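Side-chain contacts in Amuc_1102 (Akkermansia muciniphila, PDB 7DSZ), which is of unknown function but adopts an immunoglobulin-like fold related to archaeal type IV pilus proteins and may therefore take part in pilus formation: residues S118-K121 / R122-V126; N179-T183 / P184-F188. One frame throughout, in Å; residues are numbered along the deposited sequence.

Contact 1: residues S118-K121 / R122-V126; sequences SSVK and RITGV
Arg122, Ile123, Thr124 and Gly125 each reach back one turn to Ser118, Ser119, Val120 and Lys121, in a compact example of how a short helix ends. The backbone bonds form an unbroken i to i-4 ladder: Arg122 N lies 2.9 Å from Ser118 O, Ile123 N 3.0 Å from Ser119 O, and Gly125 N only 2.7 Å from Lys121 O. Gly125, at a phi of 89°, is where the chain leaves the helix; a side chain there would be jammed against the preceding carbonyl oxygen, which calls for glycine.

Among side chain to backbone polar contacts, Thr124 stands out. Its OG1 sits between backbone N and carbonyl carbon (chi1 69°), which lays the hydroxyl back along the helix, 2.9 Å from Val120 O. That oxygen also accepts the backbone N-H of Thr124. From beyond the helix end, Val126 N makes a weak but nearly straight bond (170°) to Thr124 OG1, linking the departing chain to the last turn.

Carbon contacts complete the turn. Ile123 CG1, beside its backbone N, packs against Ser119 O at 3.2 Å, and Arg122 CB comes equally near Ser118 O. The extended Lys121 chain starts next to the exit, its CG 4.0 Å from Val126 C.

Around this helix, which follows strand 109-115 and precedes strand 134-143, Tyr175 packs on Ser119, Arg122 and Ile123, and Trp133 on Thr124. Arg122 stretches away to salt bridges with Asp86 and with Asp72 of the second subunit, while Asn102 of that subunit bonds to Ser118, Ser119 and Arg122, placing the helix at a subunit interface.

Contact 2: residues N179-T183 / P184-F188; sequences NKDET and PFSVF
Lys180 NZ is gripped by three carbonyl oxygens of the following segment: Phe188 O at 2.7 Å, almost in line with its C=O, Ser186 O at 2.8 Å, met from above the carbonyl plane, and Phe185 O, weakly. The chain runs extended to CE and then bends (chi4 -75°), turning the ammonium in among them. Replacing the lysine with alanine would remove the ammonium and is likely to leave these carbonyls without their shared donor and the 185-188 turn freer to shift.

Beside it, Ser186 OG donates to Asp181 OD1 (2.8 Å) from above the carboxylate plane, and a water donates to both Asp181 OD1 and Ser186 O. Thr183 OG1 works in both directions, donating to Lys180 O at 2.8 Å and accepting Phe185 N at 3.0 Å; it also touches the edge of the Phe185 ring at CD2.

Further out, Asn179 N bonds to Glu182 OE1, which also pairs with Lys96. Trp51 meets the Phe185 ring edge-to-face, and Tyr114 packs on Lys180 and Thr183.

Thr183 thus forms an ST turn inside a type I beta turn (183-186), overlapping a second type I turn (185-188) in the long loop between strands 169-171 and 195-196 of the immunoglobulin-like fold.

In the fold
From the N terminus, the chain has laid down its first five strands before contact 1 closes the end of helix 117-124, in the connection from strand 109-115 to strand 134-143. Contact 2 comes later, folding part of the long loop between strands 169-171 and 195-196, both of which pair with strand 91-104. The two are in series and neither nest nor cross; the centres of contacts 1 and 2 lie about 20 Å apart, with no touch between them. They are related indirectly: strand 109-115, which leads into the helix, runs beside contact 2, and the loop leading to contact 2 lies beside contact 1. Both sites also touch other subunits.

Contact 1: residues S118-K121 / R122-V126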
# COMPACT_ATOMS: atom_id res chain seq x y z
N SER C 118 14.63 -6.90 -9.61
CA SER C 118 14.93 -6.29 -10.91
C SER C 118 15.89 -5.11 -10.77
O SER C 118 16.74 -4.91 -11.64
CB SER C 118 13.63 -5.87 -11.61
OG SER C 118 12.99 -4.78 -10.97
N SER C 119 15.81 -4.36 -9.66
CA SER C 119 16.81 -3.33 -9.41
C SER C 119 18.20 -3.95 -9.27
O SER C 119 19.18 -3.44 -9.81
CB SER C 119 16.45 -2.52 -8.16
OG SER C 119 15.46 -1.54 -8.41
N VAL C 120 18.30 -5.07 -8.53
CA VAL C 120 19.61 -5.70 -8.32
C VAL C 120 20.16 -6.25 -9.64
O VAL C 120 21.34 -6.07 -9.96
CB VAL C 120 19.51 -6.81 -7.26
CG1 VAL C 120 20.83 -7.59 -7.16
CG2 VAL C 120 19.12 -6.20 -5.92
N LYS C 121 19.31 -6.91 -10.42
CA LYS C 121 19.76 -7.48 -11.69
C LYS C 121 20.16 -6.38 -12.66
O LYS C 121 21.16 -6.50 -13.38
CB LYS C 121 18.68 -8.37 -12.29
CG LYS C 121 19.10 -8.98 -13.64
CD LYS C 121 18.14 -10.07 -14.10
CE LYS C 121 18.70 -10.75 -15.35
NZ LYS C 121 17.69 -11.61 -16.02
N ARG C 122 19.39 -5.29 -12.69
CA ARG C 122 19.74 -4.15 -13.55
C ARG C 122 21.08 -3.55 -13.16
O ARG C 122 21.90 -3.20 -14.03
CB ARG C 122 18.64 -3.10 -13.48
CG ARG C 122 18.86 -1.93 -14.45
CD ARG C 122 17.70 -0.96 -14.42
NE ARG C 122 17.93 0.09 -15.41
CZ ARG C 122 17.37 1.29 -15.37
NH1 ARG C 122 16.48 1.58 -14.42
NH2 ARG C 122 17.68 2.20 -16.30
N ILE C 123 21.33 -3.40 -11.85
CA ILE C 123 22.58 -2.78 -11.40
C ILE C 123 23.77 -3.68 -11.69
O ILE C 123 24.82 -3.21 -12.17
CB ILE C 123 22.50 -2.44 -9.89
CG1 ILE C 123 21.53 -1.29 -9.64
CG2 ILE C 123 23.90 -2.06 -9.36
CD1 ILE C 123 21.16 -1.12 -8.14
N THR C 124 23.64 -4.97 -11.43
CA THR C 124 24.79 -5.87 -11.42
C THR C 124 24.92 -6.70 -12.68
O THR C 124 26.00 -7.25 -12.93
CB THR C 124 24.72 -6.83 -10.23
OG1 THR C 124 23.65 -7.76 -10.43
CG2 THR C 124 24.51 -6.06 -8.93
N GLY C 125 23.84 -6.84 -13.46
CA GLY C 125 23.86 -7.64 -14.66
C GLY C 125 23.50 -9.09 -14.45
O GLY C 125 23.37 -9.83 -15.44
N VAL C 126 23.34 -9.54 -13.21
CA VAL C 126 23.02 -10.94 -12.94
C VAL C 126 22.02 -11.01 -11.80
O VAL C 126 22.07 -10.21 -10.85
CB VAL C 126 24.29 -11.77 -12.64
CG1 VAL C 126 24.89 -11.40 -11.29
CG2 VAL C 126 23.99 -13.26 -12.72

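Contact 2: residues N179-T183 / P184-F188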
# COMPACT_ATOMS: atom_id res chain seq x y z
N ASN C 179 10.56 0.59 1.54
CA ASN C 179 10.48 0.20 2.94
C ASN C 179 9.84 -1.18 3.03
O ASN C 179 9.33 -1.73 2.04
CB ASN C 179 9.77 1.29 3.78
CG ASN C 179 8.23 1.33 3.60
OD1 ASN C 179 7.57 0.31 3.50
ND2 ASN C 179 7.67 2.54 3.61
N LYS C 180 9.90 -1.77 4.23
CA LYS C 180 9.49 -3.16 4.39
C LYS C 180 8.04 -3.38 4.00
O LYS C 180 7.70 -4.43 3.44
CB LYS C 180 9.75 -3.59 5.85
CG LYS C 180 9.35 -5.01 6.16
CD LYS C 180 9.94 -5.41 7.53
CE LYS C 180 9.54 -6.83 7.93
NZ LYS C 180 8.12 -6.88 8.40
N ASP C 181 7.16 -2.41 4.30
CA ASP C 181 5.75 -2.55 3.97
C ASP C 181 5.48 -2.37 2.49
O ASP C 181 4.35 -2.60 2.05
CB ASP C 181 4.90 -1.56 4.78
CG ASP C 181 4.78 -1.97 6.25
OD1 ASP C 181 4.95 -3.18 6.54
OD2 ASP C 181 4.52 -1.11 7.11
N GLU C 182 6.49 -1.97 1.72
CA GLU C 182 6.42 -1.92 0.26
C GLU C 182 7.04 -3.14 -0.41
O GLU C 182 7.34 -3.09 -1.61
CB GLU C 182 7.10 -0.64 -0.22
CG GLU C 182 6.42 0.63 0.30
CD GLU C 182 7.20 1.91 -0.02
OE1 GLU C 182 8.45 1.93 0.09
OE2 GLU C 182 6.55 2.91 -0.37
N THR C 183 7.24 -4.22 0.32
CA THR C 183 7.85 -5.45 -0.16
C THR C 183 7.02 -6.64 0.27
O THR C 183 6.18 -6.53 1.16
CB THR C 183 9.28 -5.64 0.39
OG1 THR C 183 9.19 -6.04 1.77
CG2 THR C 183 10.13 -4.37 0.25
N PRO C 184 7.27 -7.82 -0.32
CA PRO C 184 6.61 -9.04 0.17
C PRO C 184 7.05 -9.46 1.56
O PRO C 184 6.48 -10.42 2.11
CB PRO C 184 6.98 -10.11 -0.87
CG PRO C 184 8.07 -9.52 -1.70
CD PRO C 184 7.96 -8.04 -1.61
N PHE C 185 8.03 -8.79 2.15
CA PHE C 185 8.45 -9.09 3.52
C PHE C 185 7.56 -8.43 4.56
O PHE C 185 7.80 -8.63 5.76
CB PHE C 185 9.90 -8.66 3.74
CG PHE C 185 10.87 -9.31 2.80
CD1 PHE C 185 11.25 -10.63 2.99
CD2 PHE C 185 11.41 -8.60 1.74
CE1 PHE C 185 12.16 -11.25 2.12
CE2 PHE C 185 12.31 -9.20 0.86
CZ PHE C 185 12.69 -10.52 1.05
N SER C 186 6.55 -7.66 4.14
CA SER C 186 5.81 -6.78 5.04
C SER C 186 5.31 -7.51 6.29
O SER C 186 5.50 -7.02 7.41
CB SER C 186 4.63 -6.16 4.30
OG SER C 186 3.85 -5.36 5.18
N VAL C 187 4.66 -8.66 6.13
CA VAL C 187 4.05 -9.30 7.30
C VAL C 187 4.98 -10.27 8.01
O VAL C 187 4.57 -10.87 9.02
CB VAL C 187 2.75 -10.04 6.94
CG1 VAL C 187 1.78 -9.09 6.18
CG2 VAL C 187 3.04 -11.29 6.15
N PHE C 188 6.22 -10.44 7.55
CA PHE C 188 7.14 -11.40 8.13
C PHE C 188 8.17 -10.72 9.01
O PHE C 188 8.43 -9.53 8.88
CB PHE C 188 7.83 -12.19 7.02
CG PHE C 188 6.87 -13.05 6.25
CD1 PHE C 188 6.49 -14.29 6.76
CD2 PHE C 188 6.32 -12.61 5.06
CE1 PHE C 188 5.59 -15.09 6.07
CE2 PHE C 188 5.40 -13.41 4.37
CZ PHE C 188 5.05 -14.66 4.89
O HOH W 1 4.26 -4.72 8.66